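Local coordinates for uncharacterized Thioredoxin-like protein (Aeropyrum pernix, PDB 3HA9) that is of unknown function but probably acts as a thioredoxin-like oxidoreductase, perhaps with an antioxidant role, at residues Phe20-Ile25 / Ile72-Trp77; Ile30-Val35 / Val135-Ser140; Phe44-Cys49 / Pro94-Glu99; Asp60-Lys65 / Pro150-Leu155. All coordinates share one frame; numbering follows the deposited sequence.

Interaction 1: residues Phe20-Ile25 / Ile72-Trp77; sequences FSLTTI and IAIDFW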
loop_
_atom_site.group_PDB
_atom_site.type_symbol
_atom_site.label_atom_id
_atom_site.label_comp_id
_atom_site.label_asym_id
_atom_site.label_seq_id
_atom_site.Cartn_x
_atom_site.Cartn_y
_atom_site.Cartn_z
ATOM N N PHE A 20 -5.010 -5.625 9.423
ATOM C CA PHE A 20 -4.628 -6.316 8.205
ATOM C C PHE A 20 -3.273 -6.996 8.333
ATOM O O PHE A 20 -2.513 -6.727 9.263
ATOM C CB PHE A 20 -4.622 -5.345 7.028
ATOM C CG PHE A 20 -3.596 -4.247 7.144
ATOM C CD1 PHE A 20 -2.374 -4.348 6.485
ATOM C CD2 PHE A 20 -3.859 -3.104 7.904
ATOM C CE1 PHE A 20 -1.422 -3.329 6.589
ATOM C CE2 PHE A 20 -2.912 -2.090 8.012
ATOM C CZ PHE A 20 -1.695 -2.204 7.352
ATOM N N SER A 21 -2.991 -7.889 7.391
ATOM C CA SER A 21 -1.659 -8.460 7.247
ATOM C C SER A 21 -1.257 -8.434 5.770
ATOM O O SER A 21 -2.112 -8.323 4.883
ATOM C CB SER A 21 -1.592 -9.869 7.849
ATOM O OG SER A 21 -1.728 -10.868 6.852
ATOM N N LEU A 22 0.045 -8.486 5.515
ATOM C CA LEU A 22 0.576 -8.376 4.167
ATOM C C LEU A 22 1.496 -9.561 3.916
ATOM O O LEU A 22 2.170 -10.004 4.834
ATOM C CB LEU A 22 1.398 -7.092 4.041
ATOM C CG LEU A 22 0.787 -5.783 4.553
ATOM C CD1 LEU A 22 1.865 -4.905 5.168
ATOM C CD2 LEU A 22 0.100 -5.070 3.426
ATOM N N THR A 23 1.513 -10.065 2.683
ATOM C CA THR A 23 2.458 -11.109 2.262
ATOM C C THR A 23 3.536 -10.472 1.394
ATOM O O THR A 23 3.226 -9.964 0.307
ATOM C CB THR A 23 1.774 -12.217 1.416
ATOM O OG1 THR A 23 1.200 -11.645 0.228
ATOM C CG2 THR A 23 0.694 -12.933 2.208
ATOM N N THR A 24 4.787 -10.483 1.849
ATOM C CA THR A 24 5.857 -9.880 1.042
ATOM C C THR A 24 6.145 -10.711 -0.209
ATOM O O THR A 24 5.725 -11.868 -0.302
ATOM C CB THR A 24 7.163 -9.653 1.826
ATOM O OG1 THR A 24 7.815 -10.909 2.068
ATOM C CG2 THR A 24 6.891 -8.914 3.130
ATOM N N ILE A 25 6.862 -10.116 -1.158
ATOM C CA ILE A 25 7.150 -10.745 -2.458
ATOM C C ILE A 25 7.890 -12.071 -2.270
ATOM O O ILE A 25 7.819 -12.975 -3.120
ATOM C CB ILE A 25 7.930 -9.770 -3.384
ATOM C CG1 ILE A 25 8.017 -10.316 -4.822
ATOM C CG2 ILE A 25 9.302 -9.360 -2.763
ATOM C CD1 ILE A 25 8.685 -9.387 -5.811
ATOM N N ILE A 72 5.371 0.819 1.508
ATOM C CA ILE A 72 5.094 -0.572 1.168
ATOM C C ILE A 72 4.510 -0.587 -0.254
ATOM O O ILE A 72 3.406 -0.075 -0.466
ATOM C CB ILE A 72 4.146 -1.246 2.180
ATOM C CG1 ILE A 72 4.701 -1.066 3.618
ATOM C CG2 ILE A 72 3.930 -2.707 1.798
ATOM C CD1 ILE A 72 3.883 -1.707 4.736
ATOM N N ALA A 73 5.275 -1.122 -1.214
ATOM C CA ALA A 73 4.827 -1.218 -2.609
ATOM C C ALA A 73 4.004 -2.472 -2.750
ATOM O O ALA A 73 4.501 -3.565 -2.495
ATOM C CB ALA A 73 6.014 -1.236 -3.578
ATOM N N ILE A 74 2.735 -2.312 -3.138
ATOM C CA ILE A 74 1.797 -3.439 -3.180
ATOM C C ILE A 74 1.386 -3.619 -4.627
ATOM O O ILE A 74 0.588 -2.836 -5.134
ATOM C CB ILE A 74 0.535 -3.217 -2.313
ATOM C CG1 ILE A 74 0.916 -3.037 -0.850
ATOM C CG2 ILE A 74 -0.438 -4.427 -2.480
ATOM C CD1 ILE A 74 -0.241 -2.578 0.086
ATOM N N ASP A 75 1.929 -4.645 -5.284
ATOM C CA ASP A 75 1.566 -4.903 -6.674
ATOM C C ASP A 75 0.401 -5.860 -6.608
ATOM O O ASP A 75 0.563 -7.006 -6.171
ATOM C CB ASP A 75 2.754 -5.527 -7.434
ATOM C CG ASP A 75 2.480 -5.710 -8.929
ATOM O OD1 ASP A 75 1.304 -5.775 -9.335
ATOM O OD2 ASP A 75 3.465 -5.787 -9.705
ATOM N N PHE A 76 -0.778 -5.386 -7.024
ATOM C CA PHE A 76 -1.970 -6.218 -6.964
ATOM C C PHE A 76 -2.340 -6.782 -8.324
ATOM O O PHE A 76 -3.414 -7.387 -8.482
ATOM C CB PHE A 76 -3.154 -5.471 -6.286
ATOM C CG PHE A 76 -3.725 -4.312 -7.083
ATOM C CD1 PHE A 76 -4.812 -4.501 -7.951
ATOM C CD2 PHE A 76 -3.230 -3.027 -6.899
ATOM C CE1 PHE A 76 -5.383 -3.423 -8.640
ATOM C CE2 PHE A 76 -3.787 -1.939 -7.581
ATOM C CZ PHE A 76 -4.874 -2.142 -8.447
ATOM N N TRP A 77 -1.454 -6.604 -9.312
ATOM C CA TRP A 77 -1.761 -7.063 -10.662
ATOM C C TRP A 77 -1.360 -8.543 -10.793
ATOM O O TRP A 77 -0.416 -8.904 -11.494
ATOM C CB TRP A 77 -1.109 -6.152 -11.718
ATOM C CG TRP A 77 -1.802 -6.285 -13.051
ATOM C CD1 TRP A 77 -1.385 -7.016 -14.117
ATOM C CD2 TRP A 77 -3.058 -5.714 -13.411
ATOM N NE1 TRP A 77 -2.294 -6.910 -15.147
ATOM C CE2 TRP A 77 -3.328 -6.111 -14.737
ATOM C CE3 TRP A 77 -3.968 -4.873 -12.752
ATOM C CZ2 TRP A 77 -4.488 -5.729 -15.409
ATOM C CZ3 TRP A 77 -5.130 -4.481 -13.435
ATOM C CH2 TRP A 77 -5.367 -4.913 -14.754
#
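Leu-22 carries this contact by sending its two methyl groups to different isoleucines of the 72-77 segment. CD1 meets Ile-72 CD1 at 3.8 Å, the two side chains reaching toward each other tip to tip. CD2 lies 4.2 Å from Ile-74 CD1, a looser touch in which the side chains cross at about a right angle. The torsions aim the fork. Leu-22 places CG anti to its carbonyl carbon, beside the backbone N, and chi2 of 144° turns the isopropyl group away from the usual staggered position. Ile-72 likewise holds CG1 opposite its carbonyl carbon, and its chain runs on fully extended (chi2 -179°), which carries CD1 out to Leu-22. In Ile-74, too, it is the long CG1-CD1 branch that is used.

In the thioredoxin-like fold, this is where the small antiparallel pair 22-23 and 29-30 lies against one face of the central sheet. Ile-72 and Ile-74 sit two residues apart on strand 69-75, so both present that face to Leu-22. Val-116 of the neighbouring edge strand 114-117 touches both Leu-22 and Ile-72, while Phe-44 packs beside Ile-74. Along its own segment, Leu-22 offers CG to the edge of the Phe-20 ring, in the ring plane.

Beyond the isoleucines the strand ends in an Asx turn. Asp-75 OD1 accepts from Trp-77 N at 2.9 Å, the N-H arriving nearly in line with the C-O bond. The indole that follows is tied by NE1 to Pro-93 O.

Interaction 2: residues Ile30-Val35 / Val135-Ser140; sequences ISLNNV and VIMDKS
The flat group here is the peptide carbonyl of Val-35, and Lys-139 NZ comes to its oxygen from one side of its plane. The N-to-O distance is 2.7 Å, with the donor tilted 31° out of the carbonyl plane and a C=O...N angle of 147°. Gly-37 O takes a second bond from the same ammonium, so two backbone carbonyls of one loop grip it. Bends at chi2 and chi4 curl the lysine back to the loop; on the way CE passes 3.6 Å from Leu-32 O, the carbonyl that already accepts from Val-35 N in the 3-10 turn 32-34.

Beside this bond the contact is apolar. Met-137 is folded at chi3, only 5° from eclipsed, which swings its terminal methyl between the branches of Leu-32: CE is 3.7 Å from Leu-32 CD1 and 3.8 Å from Leu-32 CD2. The two side chains cross obliquely.

The loop joining strands 29-30 and 39-45 is thereby fastened to strand 133-138 and to Lys-139 at its C-terminal side. Val-40 of the adjacent strand packs against Leu-32, Val-35 and Lys-139, Val-35 reaches on to Ile-72 of strand 69-75, and Ile-136 points to the other face of the sheet, against helix 152-161.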
loop_
_atom_site.group_PDB
_atom_site.type_symbol
_atom_site.label_atom_id
_atom_site.label_comp_id
_atom_site.label_asym_id
_atom_site.label_seq_id
_atom_site.Cartn_x
_atom_site.Cartn_y
_atom_site.Cartn_z
ATOM N N ILE A 30 3.625 -10.183 7.205
ATOM C CA ILE A 30 3.904 -9.108 8.165
ATOM C C ILE A 30 2.670 -8.262 8.484
ATOM O O ILE A 30 1.641 -8.354 7.804
ATOM C CB ILE A 30 5.045 -8.162 7.691
ATOM C CG1 ILE A 30 4.669 -7.460 6.368
ATOM C CG2 ILE A 30 6.372 -8.914 7.605
ATOM C CD1 ILE A 30 5.454 -6.177 6.091
ATOM N N SER A 31 2.789 -7.440 9.524
ATOM C CA SER A 31 1.763 -6.463 9.875
ATOM C C SER A 31 2.438 -5.137 10.211
ATOM O O SER A 31 3.649 -4.998 10.029
ATOM C CB SER A 31 0.905 -6.965 11.046
ATOM O OG SER A 31 1.649 -7.014 12.257
ATOM N N LEU A 32 1.669 -4.172 10.701
ATOM C CA LEU A 32 2.209 -2.850 11.039
ATOM C C LEU A 32 3.349 -2.883 12.064
ATOM O O LEU A 32 4.295 -2.091 11.965
ATOM C CB LEU A 32 1.095 -1.920 11.519
ATOM C CG LEU A 32 0.270 -1.205 10.449
ATOM C CD1 LEU A 32 -0.912 -0.518 11.113
ATOM C CD2 LEU A 32 1.126 -0.198 9.682
ATOM N N ASN A 33 3.247 -3.794 13.036
ATOM C CA ASN A 33 4.289 -4.008 14.054
ATOM C C ASN A 33 5.670 -4.252 13.464
ATOM O O ASN A 33 6.679 -3.857 14.048
ATOM C CB ASN A 33 3.943 -5.207 14.943
ATOM C CG ASN A 33 2.724 -4.972 15.794
ATOM O OD1 ASN A 33 2.835 -4.644 16.979
ATOM N ND2 ASN A 33 1.543 -5.142 15.201
ATOM N N ASN A 34 5.706 -4.919 12.313
ATOM C CA ASN A 34 6.956 -5.247 11.642
ATOM C C ASN A 34 7.509 -4.100 10.790
ATOM O O ASN A 34 8.620 -4.202 10.253
ATOM C CB ASN A 34 6.790 -6.513 10.790
ATOM N N VAL A 35 6.750 -3.009 10.678
ATOM C CA VAL A 35 7.151 -1.875 9.833
ATOM C C VAL A 35 7.816 -0.789 10.680
ATOM O O VAL A 35 7.309 -0.430 11.741
ATOM C CB VAL A 35 5.951 -1.302 9.033
ATOM C CG1 VAL A 35 6.404 -0.197 8.078
ATOM C CG2 VAL A 35 5.256 -2.409 8.254
ATOM N N VAL A 135 -2.561 4.848 0.309
ATOM C CA VAL A 135 -3.125 4.969 1.671
ATOM C C VAL A 135 -2.001 5.360 2.632
ATOM O O VAL A 135 -0.992 4.653 2.735
ATOM C CB VAL A 135 -3.769 3.648 2.146
ATOM C CG1 VAL A 135 -4.394 3.814 3.552
ATOM C CG2 VAL A 135 -4.827 3.204 1.156
ATOM N N ILE A 136 -2.172 6.474 3.342
ATOM C CA ILE A 136 -1.186 6.880 4.357
ATOM C C ILE A 136 -1.799 6.705 5.740
ATOM O O ILE A 136 -2.899 7.204 5.988
ATOM C CB ILE A 136 -0.732 8.336 4.174
ATOM C CG1 ILE A 136 -0.192 8.535 2.757
ATOM C CG2 ILE A 136 0.336 8.700 5.230
ATOM C CD1 ILE A 136 0.117 9.992 2.406
ATOM N N MET A 137 -1.097 5.970 6.606
ATOM C CA MET A 137 -1.559 5.683 7.969
ATOM C C MET A 137 -0.468 6.020 8.985
ATOM O O MET A 137 0.716 5.986 8.660
ATOM C CB MET A 137 -1.882 4.191 8.121
ATOM C CG MET A 137 -3.284 3.769 7.726
ATOM S SD MET A 137 -3.448 1.939 7.622
ATOM C CE MET A 137 -1.923 1.470 8.159
ATOM N N ASP A 138 -0.875 6.319 10.218
ATOM C CA ASP A 138 0.069 6.386 11.337
ATOM C C ASP A 138 0.090 5.042 12.082
ATOM O O ASP A 138 -0.613 4.120 11.698
ATOM C CB ASP A 138 -0.238 7.573 12.259
ATOM C CG ASP A 138 -1.575 7.435 12.989
ATOM O OD1 ASP A 138 -2.122 6.317 13.104
ATOM O OD2 ASP A 138 -2.073 8.474 13.456
ATOM N N LYS A 139 0.902 4.900 13.130
ATOM C CA LYS A 139 1.006 3.589 13.780
ATOM C C LYS A 139 -0.235 3.161 14.588
ATOM O O LYS A 139 -0.393 1.977 14.906
ATOM C CB LYS A 139 2.303 3.460 14.595
ATOM C CG LYS A 139 3.527 3.185 13.731
ATOM C CD LYS A 139 3.455 1.809 13.076
ATOM C CE LYS A 139 4.693 1.521 12.219
ATOM N NZ LYS A 139 5.930 1.469 13.065
ATOM N N SER A 140 -1.118 4.116 14.878
ATOM C CA SER A 140 -2.416 3.830 15.500
ATOM C C SER A 140 -3.478 3.407 14.473
ATOM O O SER A 140 -4.653 3.187 14.812
ATOM C CB SER A 140 -2.886 5.063 16.269
ATOM O OG SER A 140 -1.989 5.345 17.332
#

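Interaction 3: residues Phe44-Cys49 / Pro94-Glu99; sequences FMAAWC and PPDTPE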
loop_
_atom_site.group_PDB
_atom_site.type_symbol
_atom_site.label_atom_id
_atom_site.label_comp_id
_atom_site.label_asym_id
_atom_site.label_seq_id
_atom_site.Cartn_x
_atom_site.Cartn_y
_atom_site.Cartn_z
ATOM N N PHE A 44 -0.626 1.053 -3.770
ATOM C CA PHE A 44 -1.219 -0.006 -4.606
ATOM C C PHE A 44 -0.919 0.330 -6.046
ATOM O O PHE A 44 -1.277 1.409 -6.511
ATOM C CB PHE A 44 -2.729 -0.068 -4.374
ATOM C CG PHE A 44 -3.097 -0.577 -3.006
ATOM C CD1 PHE A 44 -3.364 -1.941 -2.826
ATOM C CD2 PHE A 44 -3.129 0.285 -1.892
ATOM C CE1 PHE A 44 -3.690 -2.440 -1.560
ATOM C CE2 PHE A 44 -3.454 -0.205 -0.612
ATOM C CZ PHE A 44 -3.721 -1.545 -0.443
ATOM N N MET A 45 -0.236 -0.586 -6.733
ATOM C CA MET A 45 0.318 -0.267 -8.056
ATOM C C MET A 45 0.411 -1.497 -8.954
ATOM O O MET A 45 0.007 -2.593 -8.560
ATOM C CB MET A 45 1.668 0.474 -7.922
ATOM C CG MET A 45 2.698 -0.151 -6.944
ATOM S SD MET A 45 3.407 -1.745 -7.444
ATOM C CE MET A 45 4.494 -1.197 -8.742
ATOM N N ALA A 46 0.910 -1.288 -10.169
ATOM C CA ALA A 46 1.175 -2.364 -11.133
ATOM C C ALA A 46 2.377 -1.928 -11.934
ATOM O O ALA A 46 2.580 -0.718 -12.146
ATOM C CB ALA A 46 -0.045 -2.577 -12.052
ATOM N N ALA A 47 3.178 -2.892 -12.376
ATOM C CA ALA A 47 4.449 -2.564 -13.020
ATOM C C ALA A 47 4.266 -1.855 -14.360
ATOM O O ALA A 47 5.130 -1.091 -14.781
ATOM C CB ALA A 47 5.303 -3.806 -13.172
ATOM N N TRP A 48 3.131 -2.088 -15.012
ATOM C CA TRP A 48 2.820 -1.437 -16.297
ATOM C C TRP A 48 2.046 -0.110 -16.191
ATOM O O TRP A 48 1.786 0.555 -17.191
ATOM C CB TRP A 48 2.014 -2.415 -17.159
ATOM C CG TRP A 48 0.727 -2.811 -16.529
ATOM C CD1 TRP A 48 0.530 -3.846 -15.664
ATOM C CD2 TRP A 48 -0.554 -2.203 -16.723
ATOM N NE1 TRP A 48 -0.784 -3.902 -15.283
ATOM C CE2 TRP A 48 -1.477 -2.915 -15.925
ATOM C CE3 TRP A 48 -1.008 -1.119 -17.479
ATOM C CZ2 TRP A 48 -2.831 -2.573 -15.857
ATOM C CZ3 TRP A 48 -2.353 -0.785 -17.419
ATOM C CH2 TRP A 48 -3.252 -1.516 -16.619
ATOM N N CYS A 49 1.682 0.285 -14.979
ATOM C CA CYS A 49 0.862 1.476 -14.757
ATOM C C CYS A 49 1.619 2.729 -15.237
ATOM O O CYS A 49 2.731 2.971 -14.788
ATOM C CB CYS A 49 0.487 1.547 -13.257
ATOM S SG CYS A 49 0.293 3.202 -12.467
ATOM N N PRO A 94 -1.491 -9.131 -18.911
ATOM C CA PRO A 94 -1.458 -10.331 -18.090
ATOM C C PRO A 94 -0.938 -9.952 -16.711
ATOM O O PRO A 94 -0.490 -8.807 -16.526
ATOM C CB PRO A 94 -0.435 -11.235 -18.799
ATOM C CG PRO A 94 -0.173 -10.613 -20.116
ATOM C CD PRO A 94 -0.473 -9.161 -19.980
ATOM N N PRO A 95 -1.001 -10.886 -15.756
ATOM C CA PRO A 95 -0.433 -10.614 -14.440
ATOM C C PRO A 95 1.037 -10.229 -14.500
ATOM O O PRO A 95 1.800 -10.730 -15.338
ATOM C CB PRO A 95 -0.558 -11.949 -13.705
ATOM C CG PRO A 95 -1.607 -12.702 -14.432
ATOM C CD PRO A 95 -1.524 -12.260 -15.857
ATOM N N ASP A 96 1.431 -9.334 -13.606
ATOM C CA ASP A 96 2.835 -9.015 -13.405
ATOM C C ASP A 96 3.538 -10.220 -12.796
ATOM O O ASP A 96 3.037 -10.837 -11.856
ATOM C CB ASP A 96 2.975 -7.884 -12.384
ATOM C CG ASP A 96 2.756 -6.493 -12.964
ATOM O OD1 ASP A 96 2.538 -6.324 -14.191
ATOM O OD2 ASP A 96 2.822 -5.538 -12.135
ATOM N N THR A 97 4.720 -10.525 -13.305
ATOM C CA THR A 97 5.570 -11.525 -12.667
ATOM C C THR A 97 6.333 -10.827 -11.539
ATOM O O THR A 97 6.520 -9.605 -11.584
ATOM C CB THR A 97 6.577 -12.106 -13.674
ATOM O OG1 THR A 97 7.444 -11.055 -14.125
ATOM C CG2 THR A 97 5.850 -12.698 -14.885
ATOM N N PRO A 98 6.768 -11.583 -10.516
ATOM C CA PRO A 98 7.635 -10.992 -9.492
ATOM C C PRO A 98 8.856 -10.304 -10.117
ATOM O O PRO A 98 9.280 -9.258 -9.627
ATOM C CB PRO A 98 8.056 -12.196 -8.651
ATOM C CG PRO A 98 6.867 -13.115 -8.762
ATOM C CD PRO A 98 6.341 -12.952 -10.150
ATOM N N GLU A 99 9.406 -10.877 -11.190
ATOM C CA GLU A 99 10.550 -10.265 -11.886
ATOM C C GLU A 99 10.231 -8.859 -12.414
ATOM O O GLU A 99 11.039 -7.947 -12.285
ATOM C CB GLU A 99 11.041 -11.175 -13.036
ATOM C CG GLU A 99 12.133 -10.548 -13.918
ATOM C CD GLU A 99 12.531 -11.383 -15.152
ATOM O OE1 GLU A 99 11.980 -12.494 -15.383
ATOM O OE2 GLU A 99 13.433 -10.927 -15.897
#
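A buried carboxylate, that of Asp-96, grips the backbone of Ala-47 in the loop leading to the CxxC cysteines. The sequence and the disulfide between Cys-49 and Cys-52 are consistent with a thioredoxin-type redox site: strand 39-45 ends, a type I turn runs from Ala-46 to Cys-49, and Cys-52 stands at the start of the next helix. The opposing segment is the entry to helix 98-108, where Thr-97 is the N-cap and bonds through OG1 to Met-100 N.

The central bond is short and nearly straight. Ala-47 N donates to Asp-96 OD2 at 2.7 Å with an N-H...O angle of 167°, using the syn lone pair of that oxygen. Its own methyl crowds in beside the bond, CB lying 3.2 Å from the same OD2. Asp-96 gets there with CG anti to its carbonyl carbon and beside its backbone N (chi1 -81°). A backbone bond to Trp-77 holds the residue as well, and its OD2 also lies close to the carboxylate oxygen OD2 of Asp-75.

With an alanine in place of Asp-96, the N-H of Ala-47 would probably lose its acceptor, and the turn from Ala-46 to Cys-49 this polar tie to the start of helix 98-108.

Trp-48, the residue before the first cysteine, packs edge-to-face with Trp-77 and also touches Ile-131, which touches Cys-49 too. The indole and the carboxylate stand 84° apart, and Asp-96 OD1 sits at the ring edge, in its plane, 3.5 Å from Trp-48 CD1.

Interaction 4: residues Asp60-Lys65 / Pro150-Leu155; sequences DRLTEK and PSLGEL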
loop_
_atom_site.group_PDB
_atom_site.type_symbol
_atom_site.label_atom_id
_atom_site.label_comp_id
_atom_site.label_asym_id
_atom_site.label_seq_id
_atom_site.Cartn_x
_atom_site.Cartn_y
_atom_site.Cartn_z
ATOM N N ASP A 60 10.299 8.280 -3.715
ATOM C CA ASP A 60 11.762 8.255 -3.544
ATOM C C ASP A 60 12.236 9.492 -2.802
ATOM O O ASP A 60 13.033 9.416 -1.851
ATOM C CB ASP A 60 12.456 8.221 -4.913
ATOM C CG ASP A 60 12.346 6.882 -5.602
ATOM O OD1 ASP A 60 12.085 5.860 -4.932
ATOM O OD2 ASP A 60 12.522 6.853 -6.844
ATOM N N ARG A 61 11.739 10.633 -3.247
ATOM C CA ARG A 61 12.144 11.897 -2.660
ATOM C C ARG A 61 11.628 12.014 -1.244
ATOM O O ARG A 61 12.360 12.457 -0.363
ATOM C CB ARG A 61 11.666 13.064 -3.522
ATOM C CG ARG A 61 12.454 13.165 -4.813
ATOM C CD ARG A 61 11.603 13.698 -5.940
ATOM N NE ARG A 61 11.274 15.105 -5.744
ATOM C CZ ARG A 61 10.525 15.810 -6.581
ATOM N NH1 ARG A 61 10.033 15.242 -7.674
ATOM N NH2 ARG A 61 10.267 17.079 -6.319
ATOM N N LEU A 62 10.385 11.583 -1.010
ATOM C CA LEU A 62 9.815 11.674 0.334
ATOM C C LEU A 62 10.533 10.732 1.299
ATOM O O LEU A 62 10.759 11.082 2.459
ATOM C CB LEU A 62 8.301 11.421 0.305
ATOM C CG LEU A 62 7.525 12.551 -0.385
ATOM C CD1 LEU A 62 6.140 12.099 -0.803
ATOM C CD2 LEU A 62 7.443 13.772 0.519
ATOM N N THR A 63 10.914 9.553 0.800
ATOM C CA THR A 63 11.706 8.590 1.569
ATOM C C THR A 63 13.042 9.192 2.003
ATOM O O THR A 63 13.446 9.057 3.170
ATOM C CB THR A 63 11.961 7.302 0.750
ATOM O OG1 THR A 63 10.719 6.617 0.557
ATOM C CG2 THR A 63 12.936 6.371 1.474
ATOM N N GLU A 64 13.716 9.851 1.065
ATOM C CA GLU A 64 15.018 10.472 1.341
ATOM C C GLU A 64 14.879 11.646 2.310
ATOM O O GLU A 64 15.723 11.825 3.199
ATOM C CB GLU A 64 15.704 10.913 0.047
ATOM C CG GLU A 64 17.242 10.803 0.083
ATOM C CD GLU A 64 17.954 12.138 0.229
ATOM O OE1 GLU A 64 17.829 12.799 1.285
ATOM O OE2 GLU A 64 18.672 12.524 -0.714
ATOM N N LYS A 65 13.806 12.422 2.149
ATOM C CA LYS A 65 13.539 13.603 2.989
ATOM C C LYS A 65 13.086 13.249 4.412
ATOM O O LYS A 65 13.549 13.864 5.387
ATOM C CB LYS A 65 12.501 14.512 2.308
ATOM C CG LYS A 65 12.239 15.845 3.009
ATOM C CD LYS A 65 11.302 16.732 2.182
ATOM C CE LYS A 65 11.088 18.085 2.858
ATOM N NZ LYS A 65 10.294 19.028 2.015
ATOM N N PRO A 150 -2.368 11.065 -5.642
ATOM C CA PRO A 150 -2.240 12.364 -4.967
ATOM C C PRO A 150 -1.028 13.138 -5.480
ATOM O O PRO A 150 -0.048 12.531 -5.902
ATOM C CB PRO A 150 -2.018 11.973 -3.503
ATOM C CG PRO A 150 -1.447 10.592 -3.563
ATOM C CD PRO A 150 -2.157 9.942 -4.703
ATOM N N SER A 151 -1.092 14.468 -5.439
ATOM C CA SER A 151 0.035 15.293 -5.854
ATOM C C SER A 151 1.124 15.335 -4.781
ATOM O O SER A 151 0.878 14.965 -3.632
ATOM C CB SER A 151 -0.447 16.713 -6.128
ATOM O OG SER A 151 -0.843 17.335 -4.914
ATOM N N LEU A 152 2.321 15.800 -5.155
ATOM C CA LEU A 152 3.418 15.968 -4.191
ATOM C C LEU A 152 3.006 16.897 -3.049
ATOM O O LEU A 152 3.305 16.627 -1.882
ATOM C CB LEU A 152 4.691 16.510 -4.873
ATOM C CG LEU A 152 5.910 16.736 -3.973
ATOM C CD1 LEU A 152 6.259 15.471 -3.190
ATOM C CD2 LEU A 152 7.126 17.230 -4.781
ATOM N N GLY A 153 2.333 17.993 -3.405
ATOM C CA GLY A 153 1.813 18.948 -2.437
ATOM C C GLY A 153 0.897 18.312 -1.407
ATOM O O GLY A 153 0.999 18.608 -0.210
ATOM N N GLU A 154 0.013 17.424 -1.873
ATOM C CA GLU A 154 -0.924 16.722 -0.992
ATOM C C GLU A 154 -0.182 15.797 -0.039
ATOM O O GLU A 154 -0.455 15.793 1.166
ATOM C CB GLU A 154 -1.955 15.930 -1.798
ATOM C CG GLU A 154 -2.773 16.762 -2.748
ATOM C CD GLU A 154 -3.876 15.971 -3.401
ATOM O OE1 GLU A 154 -4.960 15.876 -2.784
ATOM O OE2 GLU A 154 -3.673 15.457 -4.528
ATOM N N LEU A 155 0.769 15.032 -0.577
ATOM C CA LEU A 155 1.559 14.107 0.231
ATOM C C LEU A 155 2.363 14.863 1.299
ATOM O O LEU A 155 2.339 14.493 2.472
ATOM C CB LEU A 155 2.494 13.278 -0.658
ATOM C CG LEU A 155 1.862 12.324 -1.673
ATOM C CD1 LEU A 155 2.942 11.844 -2.651
ATOM C CD2 LEU A 155 1.188 11.138 -0.994
#
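Leu-62 and Leu-155 make the apolar heart of this helix-to-helix contact. Leu-62 CD1 sits 3.7 Å from Leu-155 CD1 and 3.8 Å from Leu-155 CB, the side chains crossing at about a right angle. The same methyl is 4.1 Å from Leu-152 CD1. With CG anti to the backbone N (chi1 180°), Leu-152 points its fork at two neighbours: CD1 faces Leu-62 while CD2 lies 3.5 Å from Arg-61 NH2.

That last touch is plain van der Waals contact, approaching the guanidinium obliquely. The charge of Arg-61 is answered by Asp-57, one turn back in its own helix, through NH1.

In the thioredoxin-like fold, helices 52-65 and 152-161 lie on the same face of the central sheet. Leu-155 bridges from this seam down to the sheet, touching Ile-134 and Ile-136 of strand 133-138.

Polar bonds set the start of helix 152-161, where Ser-151 and Glu-154 form a capping box: Glu-154 N donates to Ser-151 OG at 3.2 Å, and Ser-151 N returns a bond to Glu-154 OE2 at 2.9 Å, on the anti side of that oxygen and 26° out of the carboxylate plane. A salt bridge from Lys-65 to Glu-156 ties the two helices together a little farther on.

Overall arrangement
Interactions 1, 2 and 3 each include a piece of a central-sheet strand, while interaction 4 joins two helices that pack on that sheet. Interactions 1 and 2 share the face covered by strands 22-23 and 29-30, their centres about 13 Å apart; Leu-22 and Ile-30 pair their backbones, and the Phe-20 ring packs on Leu-32 and Met-137. Interaction 3 lies where two neighbouring strands end, its centre about 12 Å from that of interaction 1. Interaction 4 is on the other face, its centre about 18 Å from that of interaction 2, linked through Ile-136 and Leu-155. Along the chain most pairs interleave, with interaction 3 nested inside interaction 2. Distant residues thus converge on one compact domain, with the Cys-49 disulfide at one end.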